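Local structure of RNase NGR3 (Nicotiana glutinosa, 1VD3) at residues Phe11-Gln16 / Asp118-Ser123; Tyr21-Arg26 / Asn164-Gly169; Asp39-Gly44 / Asn79-Ala84. The protein probably cleaves RNA as a plant endonuclease of the RNase T2 family, and here holds the nucleotide 2'-UMP in its active site. All blocks are in the same frame, centred on the assembly; numbering follows the deposited sequence.

Contact 1 (Phe11-Gln16 / Asp118-Ser123); sequences FYFVQQ and DFRKKS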
loop_
_atom_site.group_PDB
_atom_site.type_symbol
_atom_site.label_atom_id
_atom_site.label_comp_id
_atom_site.label_asym_id
_atom_site.label_seq_id
_atom_site.Cartn_x
_atom_site.Cartn_y
_atom_site.Cartn_z
ATOM N N PHE A 11 -5.367 -8.985 7.802
ATOM C CA PHE A 11 -5.353 -8.015 6.714
ATOM C C PHE A 11 -3.957 -7.866 6.159
ATOM O O PHE A 11 -2.982 -7.874 6.904
ATOM C CB PHE A 11 -5.693 -6.590 7.170
ATOM C CG PHE A 11 -7.113 -6.368 7.552
ATOM C CD1 PHE A 11 -7.495 -6.413 8.888
ATOM C CD2 PHE A 11 -8.049 -5.997 6.593
ATOM C CE1 PHE A 11 -8.792 -6.079 9.269
ATOM C CE2 PHE A 11 -9.352 -5.662 6.964
ATOM C CZ PHE A 11 -9.723 -5.701 8.305
ATOM N N TYR A 12 -3.868 -7.702 4.848
ATOM C CA TYR A 12 -2.595 -7.382 4.236
ATOM C C TYR A 12 -2.776 -5.867 4.101
ATOM O O TYR A 12 -3.781 -5.424 3.540
ATOM C CB TYR A 12 -2.483 -7.970 2.833
ATOM C CG TYR A 12 -1.779 -9.297 2.761
ATOM C CD1 TYR A 12 -2.251 -10.309 1.924
ATOM C CD2 TYR A 12 -0.621 -9.535 3.500
ATOM C CE1 TYR A 12 -1.584 -11.522 1.826
ATOM C CE2 TYR A 12 0.052 -10.748 3.407
ATOM C CZ TYR A 12 -0.437 -11.734 2.567
ATOM O OH TYR A 12 0.227 -12.937 2.468
ATOM N N PHE A 13 -1.866 -5.075 4.658
ATOM C CA PHE A 13 -1.952 -3.629 4.492
ATOM C C PHE A 13 -0.873 -3.365 3.448
ATOM O O PHE A 13 0.322 -3.570 3.697
ATOM C CB PHE A 13 -1.659 -2.874 5.796
ATOM C CG PHE A 13 -1.608 -1.375 5.622
ATOM C CD1 PHE A 13 -2.655 -0.697 4.997
ATOM C CD2 PHE A 13 -0.513 -0.647 6.071
ATOM C CE1 PHE A 13 -2.610 0.683 4.821
ATOM C CE2 PHE A 13 -0.457 0.738 5.900
ATOM C CZ PHE A 13 -1.507 1.402 5.274
ATOM N N VAL A 14 -1.312 -2.945 2.268
ATOM C CA VAL A 14 -0.422 -2.726 1.141
ATOM C C VAL A 14 -0.195 -1.262 0.797
ATOM O O VAL A 14 -1.137 -0.517 0.520
ATOM C CB VAL A 14 -0.970 -3.443 -0.122
ATOM C CG1 VAL A 14 0.091 -3.473 -1.216
ATOM C CG2 VAL A 14 -1.442 -4.859 0.240
ATOM N N GLN A 15 1.072 -0.868 0.814
ATOM C CA GLN A 15 1.459 0.487 0.481
ATOM C C GLN A 15 2.350 0.396 -0.743
ATOM O O GLN A 15 2.934 -0.654 -1.022
ATOM C CB GLN A 15 2.249 1.120 1.627
ATOM C CG GLN A 15 1.453 1.284 2.911
ATOM C CD GLN A 15 2.273 1.919 4.012
ATOM O OE1 GLN A 15 2.556 3.119 3.980
ATOM N NE2 GLN A 15 2.674 1.113 4.989
ATOM N N GLN A 16 2.452 1.483 -1.492
ATOM C CA GLN A 16 3.335 1.444 -2.638
ATOM C C GLN A 16 4.149 2.712 -2.759
ATOM O O GLN A 16 3.832 3.738 -2.147
ATOM C CB GLN A 16 2.571 1.176 -3.935
ATOM C CG GLN A 16 1.688 2.278 -4.445
ATOM C CD GLN A 16 1.370 2.088 -5.926
ATOM O OE1 GLN A 16 1.174 0.963 -6.394
ATOM N NE2 GLN A 16 1.313 3.186 -6.664
ATOM N N ASP A 118 -4.601 5.465 9.279
ATOM C CA ASP A 118 -3.889 5.310 10.546
ATOM C C ASP A 118 -2.684 4.382 10.434
ATOM O O ASP A 118 -1.609 4.683 10.955
ATOM C CB ASP A 118 -4.817 4.779 11.641
ATOM C CG ASP A 118 -5.805 5.823 12.134
ATOM O OD1 ASP A 118 -5.627 7.016 11.810
ATOM O OD2 ASP A 118 -6.751 5.446 12.857
ATOM N N PHE A 119 -2.854 3.246 9.769
ATOM C CA PHE A 119 -1.738 2.323 9.641
ATOM C C PHE A 119 -0.637 2.832 8.725
ATOM O O PHE A 119 0.523 2.460 8.886
ATOM C CB PHE A 119 -2.239 0.943 9.207
ATOM C CG PHE A 119 -2.914 0.193 10.318
ATOM C CD1 PHE A 119 -4.291 0.009 10.327
ATOM C CD2 PHE A 119 -2.170 -0.279 11.394
ATOM C CE1 PHE A 119 -4.919 -0.628 11.395
ATOM C CE2 PHE A 119 -2.790 -0.918 12.469
ATOM C CZ PHE A 119 -4.167 -1.092 12.468
ATOM N N ARG A 120 -0.985 3.682 7.764
ATOM C CA ARG A 120 0.046 4.226 6.891
ATOM C C ARG A 120 0.927 5.119 7.772
ATOM O O ARG A 120 2.159 5.076 7.703
ATOM C CB ARG A 120 -0.559 5.072 5.763
ATOM C CG ARG A 120 0.451 5.392 4.657
ATOM C CD ARG A 120 0.020 6.582 3.820
ATOM N NE ARG A 120 0.094 7.815 4.599
ATOM C CZ ARG A 120 1.204 8.524 4.783
ATOM N NH1 ARG A 120 2.351 8.137 4.232
ATOM N NH2 ARG A 120 1.174 9.608 5.544
ATOM N N LYS A 121 0.283 5.919 8.614
ATOM C CA LYS A 121 1.014 6.821 9.497
ATOM C C LYS A 121 1.837 6.049 10.525
ATOM O O LYS A 121 2.999 6.368 10.768
ATOM C CB LYS A 121 0.040 7.767 10.208
ATOM C CG LYS A 121 -0.726 8.686 9.267
ATOM C CD LYS A 121 -1.671 9.612 10.028
ATOM C CE LYS A 121 -2.361 10.601 9.092
ATOM N NZ LYS A 121 -3.206 9.923 8.062
ATOM N N LYS A 122 1.233 5.031 11.124
ATOM C CA LYS A 122 1.923 4.223 12.121
ATOM C C LYS A 122 3.139 3.508 11.541
ATOM O O LYS A 122 4.197 3.467 12.175
ATOM C CB LYS A 122 0.965 3.194 12.721
ATOM C CG LYS A 122 -0.183 3.800 13.510
ATOM C CD LYS A 122 -1.154 2.726 13.976
ATOM C CE LYS A 122 -2.340 3.332 14.711
ATOM N NZ LYS A 122 -3.337 2.298 15.107
ATOM N N SER A 123 2.997 2.950 10.338
ATOM C CA SER A 123 4.104 2.233 9.715
ATOM C C SER A 123 5.262 3.177 9.408
ATOM O O SER A 123 6.410 2.753 9.366
ATOM C CB SER A 123 3.642 1.505 8.449
ATOM O OG SER A 123 3.226 2.410 7.448
HETATM O O HOH W 1 4.160 4.789 5.580
#

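Contact 2 (Tyr21-Arg26 / Asn164-Gly169); sequences YCDTRR and NVDTQG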
loop_
_atom_site.group_PDB
_atom_site.type_symbol
_atom_site.label_atom_id
_atom_site.label_comp_id
_atom_site.label_asym_id
_atom_site.label_seq_id
_atom_site.Cartn_x
_atom_site.Cartn_y
_atom_site.Cartn_z
ATOM N N TYR A 21 5.764 3.229 -9.764
ATOM C CA TYR A 21 4.591 2.913 -10.562
ATOM C C TYR A 21 4.631 3.816 -11.793
ATOM O O TYR A 21 4.055 3.499 -12.834
ATOM C CB TYR A 21 3.314 3.190 -9.763
ATOM C CG TYR A 21 2.037 2.850 -10.500
ATOM C CD1 TYR A 21 1.449 1.593 -10.371
ATOM C CD2 TYR A 21 1.423 3.783 -11.341
ATOM C CE1 TYR A 21 0.279 1.268 -11.057
ATOM C CE2 TYR A 21 0.255 3.471 -12.033
ATOM C CZ TYR A 21 -0.311 2.211 -11.884
ATOM O OH TYR A 21 -1.467 1.896 -12.553
ATOM N N CYS A 22 5.336 4.935 -11.671
ATOM C CA CYS A 22 5.413 5.903 -12.760
ATOM C C CYS A 22 6.655 5.892 -13.637
ATOM O O CYS A 22 6.685 6.560 -14.669
ATOM C CB CYS A 22 5.198 7.305 -12.194
ATOM S SG CYS A 22 3.519 7.476 -11.523
ATOM N N ASP A 23 7.675 5.142 -13.248
ATOM C CA ASP A 23 8.893 5.094 -14.050
ATOM C C ASP A 23 9.018 3.779 -14.817
ATOM O O ASP A 23 10.123 3.352 -15.155
ATOM C CB ASP A 23 10.117 5.297 -13.156
ATOM C CG ASP A 23 10.332 4.149 -12.191
ATOM O OD1 ASP A 23 9.473 3.243 -12.135
ATOM O OD2 ASP A 23 11.362 4.157 -11.488
ATOM N N THR A 24 7.883 3.140 -15.086
ATOM C CA THR A 24 7.880 1.879 -15.815
ATOM C C THR A 24 7.443 2.087 -17.258
ATOM O O THR A 24 7.319 3.219 -17.729
ATOM C CB THR A 24 6.919 0.852 -15.187
ATOM O OG1 THR A 24 5.571 1.322 -15.310
ATOM C CG2 THR A 24 7.252 0.634 -13.724
ATOM N N ARG A 25 7.198 0.979 -17.946
ATOM C CA ARG A 25 6.780 1.021 -19.335
ATOM C C ARG A 25 5.281 1.304 -19.436
ATOM O O ARG A 25 4.792 1.734 -20.482
ATOM C CB ARG A 25 7.123 -0.309 -20.009
ATOM C CG ARG A 25 7.013 -0.298 -21.518
ATOM C CD ARG A 25 7.392 -1.654 -22.082
ATOM N NE ARG A 25 7.142 -1.743 -23.515
ATOM C CZ ARG A 25 7.324 -2.844 -24.234
ATOM N NH1 ARG A 25 7.761 -3.954 -23.653
ATOM N NH2 ARG A 25 7.063 -2.837 -25.533
ATOM N N ARG A 26 4.559 1.067 -18.344
ATOM C CA ARG A 26 3.119 1.306 -18.308
ATOM C C ARG A 26 2.800 2.787 -18.136
ATOM O O ARG A 26 3.686 3.594 -17.861
ATOM C CB ARG A 26 2.469 0.514 -17.171
ATOM C CG ARG A 26 2.141 -0.931 -17.505
ATOM C CD ARG A 26 3.387 -1.759 -17.755
ATOM N NE ARG A 26 3.064 -3.159 -18.024
ATOM C CZ ARG A 26 2.430 -3.961 -17.171
ATOM N NH1 ARG A 26 2.046 -3.506 -15.985
ATOM N NH2 ARG A 26 2.183 -5.222 -17.503
ATOM N N ASN A 164 9.306 -4.326 -8.860
ATOM C CA ASN A 164 8.984 -4.354 -10.278
ATOM C C ASN A 164 10.217 -3.785 -10.978
ATOM O O ASN A 164 11.252 -3.580 -10.332
ATOM C CB ASN A 164 7.698 -3.567 -10.610
ATOM C CG ASN A 164 7.820 -2.078 -10.370
ATOM O OD1 ASN A 164 6.987 -1.301 -10.849
ATOM N ND2 ASN A 164 8.833 -1.669 -9.624
ATOM N N VAL A 165 10.135 -3.537 -12.279
ATOM C CA VAL A 165 11.300 -3.037 -13.006
ATOM C C VAL A 165 11.032 -1.750 -13.783
ATOM O O VAL A 165 10.003 -1.622 -14.441
ATOM C CB VAL A 165 11.813 -4.107 -13.992
ATOM C CG1 VAL A 165 13.059 -3.608 -14.709
ATOM C CG2 VAL A 165 12.102 -5.403 -13.241
ATOM N N ASP A 166 11.965 -0.805 -13.711
ATOM C CA ASP A 166 11.802 0.459 -14.425
ATOM C C ASP A 166 12.311 0.337 -15.857
ATOM O O ASP A 166 12.979 -0.634 -16.205
ATOM C CB ASP A 166 12.528 1.593 -13.691
ATOM C CG ASP A 166 14.043 1.470 -13.747
ATOM O OD1 ASP A 166 14.716 2.195 -12.983
ATOM O OD2 ASP A 166 14.564 0.668 -14.549
ATOM N N THR A 167 11.987 1.327 -16.681
ATOM C CA THR A 167 12.396 1.337 -18.083
ATOM C C THR A 167 13.886 1.067 -18.291
ATOM O O THR A 167 14.288 0.543 -19.332
ATOM C CB THR A 167 12.057 2.692 -18.744
ATOM O OG1 THR A 167 12.622 3.755 -17.969
ATOM C CG2 THR A 167 10.546 2.877 -18.840
ATOM N N GLN A 168 14.700 1.425 -17.303
ATOM C CA GLN A 168 16.144 1.236 -17.388
ATOM C C GLN A 168 16.566 -0.194 -17.057
ATOM O O GLN A 168 17.731 -0.560 -17.217
ATOM C CB GLN A 168 16.849 2.212 -16.445
ATOM C CG GLN A 168 16.510 3.673 -16.701
ATOM C CD GLN A 168 17.128 4.611 -15.676
ATOM O OE1 GLN A 168 16.927 5.825 -15.729
ATOM N NE2 GLN A 168 17.882 4.050 -14.735
ATOM N N GLY A 169 15.614 -0.999 -16.599
ATOM C CA GLY A 169 15.916 -2.377 -16.260
ATOM C C GLY A 169 16.304 -2.566 -14.805
ATOM O O GLY A 169 16.719 -3.656 -14.407
HETATM O O HOH W 2 9.284 -1.092 -17.366
#

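Contact 3 (Asp39-Gly44 / Asn79-Ala84); sequences DFSIHG and NWPSLA. With U2P (phosphoric acid mono-[2-(2,4-dioxo-3,4-dihydro-2H-pyrimidin-1-yl)-4-hydroxy-5-hydroxymethyl-tetrahydro-furan-3-yl] ester), chain B.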
loop_
_atom_site.group_PDB
_atom_site.type_symbol
_atom_site.label_atom_id
_atom_site.label_comp_id
_atom_site.label_asym_id
_atom_site.label_seq_id
_atom_site.Cartn_x
_atom_site.Cartn_y
_atom_site.Cartn_z
ATOM N N ASP A 39 6.340 10.037 -1.044
ATOM C CA ASP A 39 6.162 9.285 0.188
ATOM C C ASP A 39 5.362 8.045 -0.190
ATOM O O ASP A 39 4.745 8.002 -1.260
ATOM C CB ASP A 39 5.386 10.145 1.197
ATOM C CG ASP A 39 5.264 9.499 2.570
ATOM O OD1 ASP A 39 5.944 8.487 2.840
ATOM O OD2 ASP A 39 4.484 10.025 3.393
ATOM N N PHE A 40 5.386 7.033 0.670
ATOM C CA PHE A 40 4.632 5.824 0.387
ATOM C C PHE A 40 3.154 6.141 0.495
ATOM O O PHE A 40 2.728 6.862 1.396
ATOM C CB PHE A 40 4.999 4.706 1.363
ATOM C CG PHE A 40 6.357 4.121 1.119
ATOM C CD1 PHE A 40 7.499 4.753 1.598
ATOM C CD2 PHE A 40 6.499 2.961 0.363
ATOM C CE1 PHE A 40 8.763 4.240 1.325
ATOM C CE2 PHE A 40 7.755 2.441 0.085
ATOM C CZ PHE A 40 8.891 3.081 0.566
ATOM N N SER A 41 2.382 5.606 -0.443
ATOM C CA SER A 41 0.946 5.816 -0.479
ATOM C C SER A 41 0.238 4.495 -0.217
ATOM O O SER A 41 0.843 3.429 -0.280
ATOM C CB SER A 41 0.530 6.343 -1.848
ATOM O OG SER A 41 0.802 5.376 -2.846
ATOM N N ILE A 42 -1.052 4.571 0.065
ATOM C CA ILE A 42 -1.835 3.372 0.332
ATOM C C ILE A 42 -2.347 2.750 -0.962
ATOM O O ILE A 42 -2.820 3.459 -1.849
ATOM C CB ILE A 42 -3.066 3.709 1.210
ATOM C CG1 ILE A 42 -2.603 4.236 2.571
ATOM C CG2 ILE A 42 -3.965 2.477 1.360
ATOM C CD1 ILE A 42 -3.670 5.010 3.321
ATOM N N HIS A 43 -2.223 1.431 -1.087
ATOM C CA HIS A 43 -2.791 0.748 -2.249
ATOM C C HIS A 43 -4.112 0.212 -1.710
ATOM O O HIS A 43 -5.172 0.448 -2.289
ATOM C CB HIS A 43 -1.912 -0.418 -2.742
ATOM C CG HIS A 43 -2.559 -1.252 -3.812
ATOM N ND1 HIS A 43 -1.831 -1.997 -4.717
ATOM C CD2 HIS A 43 -3.863 -1.470 -4.113
ATOM C CE1 HIS A 43 -2.658 -2.634 -5.529
ATOM N NE2 HIS A 43 -3.897 -2.332 -5.183
ATOM N N GLY A 44 -4.046 -0.504 -0.588
ATOM C CA GLY A 44 -5.266 -1.034 0.000
ATOM C C GLY A 44 -5.097 -1.809 1.293
ATOM O O GLY A 44 -3.984 -2.126 1.699
ATOM N N ASN A 79 -2.682 10.677 0.285
ATOM C CA ASN A 79 -2.101 9.459 0.842
ATOM C C ASN A 79 -2.615 8.170 0.213
ATOM O O ASN A 79 -2.093 7.088 0.498
ATOM C CB ASN A 79 -2.333 9.399 2.356
ATOM C CG ASN A 79 -1.639 10.526 3.099
ATOM O OD1 ASN A 79 -0.511 10.899 2.777
ATOM N ND2 ASN A 79 -2.310 11.066 4.109
ATOM N N TRP A 80 -3.631 8.290 -0.638
ATOM C CA TRP A 80 -4.220 7.132 -1.308
ATOM C C TRP A 80 -4.636 7.532 -2.722
ATOM O O TRP A 80 -5.772 7.297 -3.147
ATOM C CB TRP A 80 -5.448 6.660 -0.533
ATOM C CG TRP A 80 -5.884 5.263 -0.855
ATOM C CD1 TRP A 80 -5.684 4.584 -2.024
ATOM C CD2 TRP A 80 -6.608 4.381 0.007
ATOM N NE1 TRP A 80 -6.241 3.325 -1.939
ATOM C CE2 TRP A 80 -6.815 3.178 -0.704
ATOM C CE3 TRP A 80 -7.105 4.491 1.313
ATOM C CZ2 TRP A 80 -7.501 2.089 -0.150
ATOM C CZ3 TRP A 80 -7.789 3.408 1.864
ATOM C CH2 TRP A 80 -7.979 2.223 1.129
ATOM N N PRO A 81 -3.712 8.134 -3.481
ATOM C CA PRO A 81 -4.014 8.565 -4.845
ATOM C C PRO A 81 -4.130 7.433 -5.855
ATOM O O PRO A 81 -3.654 6.321 -5.624
ATOM C CB PRO A 81 -2.836 9.469 -5.168
ATOM C CG PRO A 81 -1.703 8.726 -4.523
ATOM C CD PRO A 81 -2.287 8.358 -3.169
ATOM N N SER A 82 -4.791 7.722 -6.970
ATOM C CA SER A 82 -4.897 6.757 -8.052
ATOM C C SER A 82 -3.902 7.254 -9.091
ATOM O O SER A 82 -3.944 8.416 -9.484
ATOM C CB SER A 82 -6.297 6.747 -8.661
ATOM O OG SER A 82 -6.311 5.925 -9.815
ATOM N N LEU A 83 -2.996 6.386 -9.524
ATOM C CA LEU A 83 -2.001 6.772 -10.514
ATOM C C LEU A 83 -2.366 6.236 -11.891
ATOM O O LEU A 83 -1.594 6.356 -12.840
ATOM C CB LEU A 83 -0.624 6.250 -10.105
ATOM C CG LEU A 83 -0.112 6.735 -8.746
ATOM C CD1 LEU A 83 1.280 6.162 -8.487
ATOM C CD2 LEU A 83 -0.085 8.252 -8.722
ATOM N N ALA A 84 -3.548 5.644 -11.999
ATOM C CA ALA A 84 -3.993 5.097 -13.270
ATOM C C ALA A 84 -4.438 6.210 -14.212
ATOM O O ALA A 84 -4.744 7.321 -13.783
ATOM C CB ALA A 84 -5.128 4.112 -13.045
HETATM O "O5'" U2P B . -1.122 -7.727 -8.619
HETATM C "C5'" U2P B . -2.216 -8.528 -8.111
HETATM C "C4'" U2P B . -3.458 -7.650 -7.905
HETATM O "O4'" U2P B . -4.576 -8.492 -7.351
HETATM C "C1'" U2P B . -5.125 -8.070 -5.998
HETATM N N1 U2P B . -4.931 -9.052 -4.844
HETATM C C6 U2P B . -3.724 -9.706 -4.861
HETATM C C5 U2P B . -3.260 -10.470 -3.757
HETATM C C4 U2P B . -4.142 -10.590 -2.575
HETATM O O4 U2P B . -3.781 -11.144 -1.541
HETATM N N3 U2P B . -5.445 -10.015 -2.712
HETATM C C2 U2P B . -5.912 -9.260 -3.815
HETATM O O2 U2P B . -7.054 -8.849 -3.835
HETATM C "C2'" U2P B . -4.603 -6.618 -5.947
HETATM O "O2'" U2P B . -5.476 -5.685 -6.653
HETATM P P U2P B . -6.827 -5.066 -6.136
HETATM O O1P U2P B . -7.839 -4.294 -6.810
HETATM O O2P U2P B . -7.396 -5.962 -5.082
HETATM O O3P U2P B . -6.311 -3.960 -5.348
HETATM C "C3'" U2P B . -3.280 -6.655 -6.731
HETATM O "O3'" U2P B . -3.015 -5.300 -7.250
HETATM O O HOH W 3 -2.178 4.812 -4.011
#

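Contact 1 (Phe11-Gln16 / Asp118-Ser123)
Phe13 and Gln15 reach from one side of strand 10-16 to helix 109-123, where Phe119, Arg120 and Ser123 receive them. The axes of the two short segments pass 9.8 Å apart at 70°. With CG anti to the backbone N (chi1 174°), the CE2-CZ side of the Phe13 ring comes against the backbone between Phe119 and Arg120. Phe119 CB sits over one face of that ring, off toward its rim and 3.9 Å from the centroid, a CH-pi contact, while Arg120 CB meets the ring edge in plane, 3.8 Å from CZ. A flat, apolar ring suits a place where it must lie against helix backbone as well as side chains. Gln15 supplies the polar half. Its NE2 donates to Ser123 OG at 2.8 Å, with an N-H...O angle of 146° and the hydroxyl tilted out of the amide plane. Its OE1 lies 3.2 Å from Arg120 CG and accepts from a water, which also donates to Arg120 O. Each end of the buried amide thus has a hydrogen-bond partner, which favours this rotation of the group. The guanidinium of Arg120 runs away to a salt bridge with Asp39. Phe187 of strand 187-188 packs on Phe13, Phe119 and Ser123. This is helix-on-sheet packing in the core of the RNase T2 alpha+beta fold, on a strand whose Tyr12 touches the bound nucleotide.

Contact 2 (Tyr21-Arg26 / Asn164-Gly169)
Asp23 and Thr24, just past the end of helix 18-22, lie against strand 160-165 and the type I beta turn Asp166-Gly169 that follows it at the rim of the RNase T2 sheet. The tight part is formed by Asp23 and Thr24 against Asn164 and Asp166. Thr24 CG2 lies 3.5 Å from Asn164 OD1, a methyl small enough to fit beside the amide. Thr167 N donates to Asp23 O at 3.1 Å (164°), and Asp166 CB packs 3.3 Å from the same oxygen. The two carboxylates, their planes 81° apart, keep Asp23 OD2 and Asp166 OD1 at 4.2 Å; their like charges probably repel, but each acid has a partner of its own. Asp23 OD2 accepts from Gln172, and Asp166 OD2 accepts from Asn170 N and, weakly, from Gln168 N, a role that suits an aspartate opening a turn. Gly169 ends this turn at a positive phi of 92°, where a CB would press on the preceding carbonyl. On the looser, more exposed side, Thr167 CG2 approaches Thr24 O, and the side chain of Arg25 leads away from the partner segment. A water bridges the segments there, donating to Val165 O and weakly accepting from Arg25 N. Thr24 holds its own loop in an ST turn, its OG1 accepting from Arg26 N at 3.2 Å.

Contact 3 (Asp39-Gly44 / Asn79-Ala84)
The strand that presents His43, a predicted active-site residue of this RNase T2 enzyme, is backed by the chain leaving helix 73-79, with Ile42 and Trp80 at the centre. Ile42 N donates to Asn79 O at 2.8 Å, almost straight at 167°, tying the strand to the helix end. Ile42 CG2, anti to the backbone N, is set over the centre of the Trp80 six-membered ring, 3.5 Å from its centroid, a close CH-pi contact that suits a branched side chain on a broad indole. Trp80 NE1 gives a weak bond to His43 O (3.1 Å, 121°), and Trp80 CZ2 meets Gly44 CA at 3.8 Å. Ser41 CB rests on Pro81 CD, and its hydroxyl donates to a water that in turn donates to Ile42 O and Pro81 O. The CB of His43 leads away from residues 79-84, and NE2 donates to phosphate oxygen O3P of 2'-UMP at 2.9 Å, the oxygen near the ring plane. The other ring nitrogen, ND1, is hydrogen-bonded to Gln175 OE1. His43 and Gly44 both face Val14 of strand 10-16 in a classic beta bulge, while Trp80 packs among Phe93 and Trp94 of helix 91-102 and Phe113 and Ala116 of helix 109-123.

From the N terminus, strand 10-16 comes first, and contact 1 closes a long loop by joining it to the end of helix 109-123. Residues 21-26 follow within that loop, but their partner, 164-169, lies beyond it, so contacts 1 and 2 cross. Contact 3 joins 39-44 to 79-84 and is enclosed by both larger loops. Strands 10-16 and 41-48 are antiparallel neighbours, probably hydrogen-bonded between Gln16 N and Ser41 O. Leu83 packs on Tyr21 and Cys22, connecting contacts 3 and 2. All three reach the same sheet: contact 1 ties it to helix 109-123, contact 3 to the end of helix 73-79, and contact 2 ties the loop after helix 18-22 to the turn after strand 160-165.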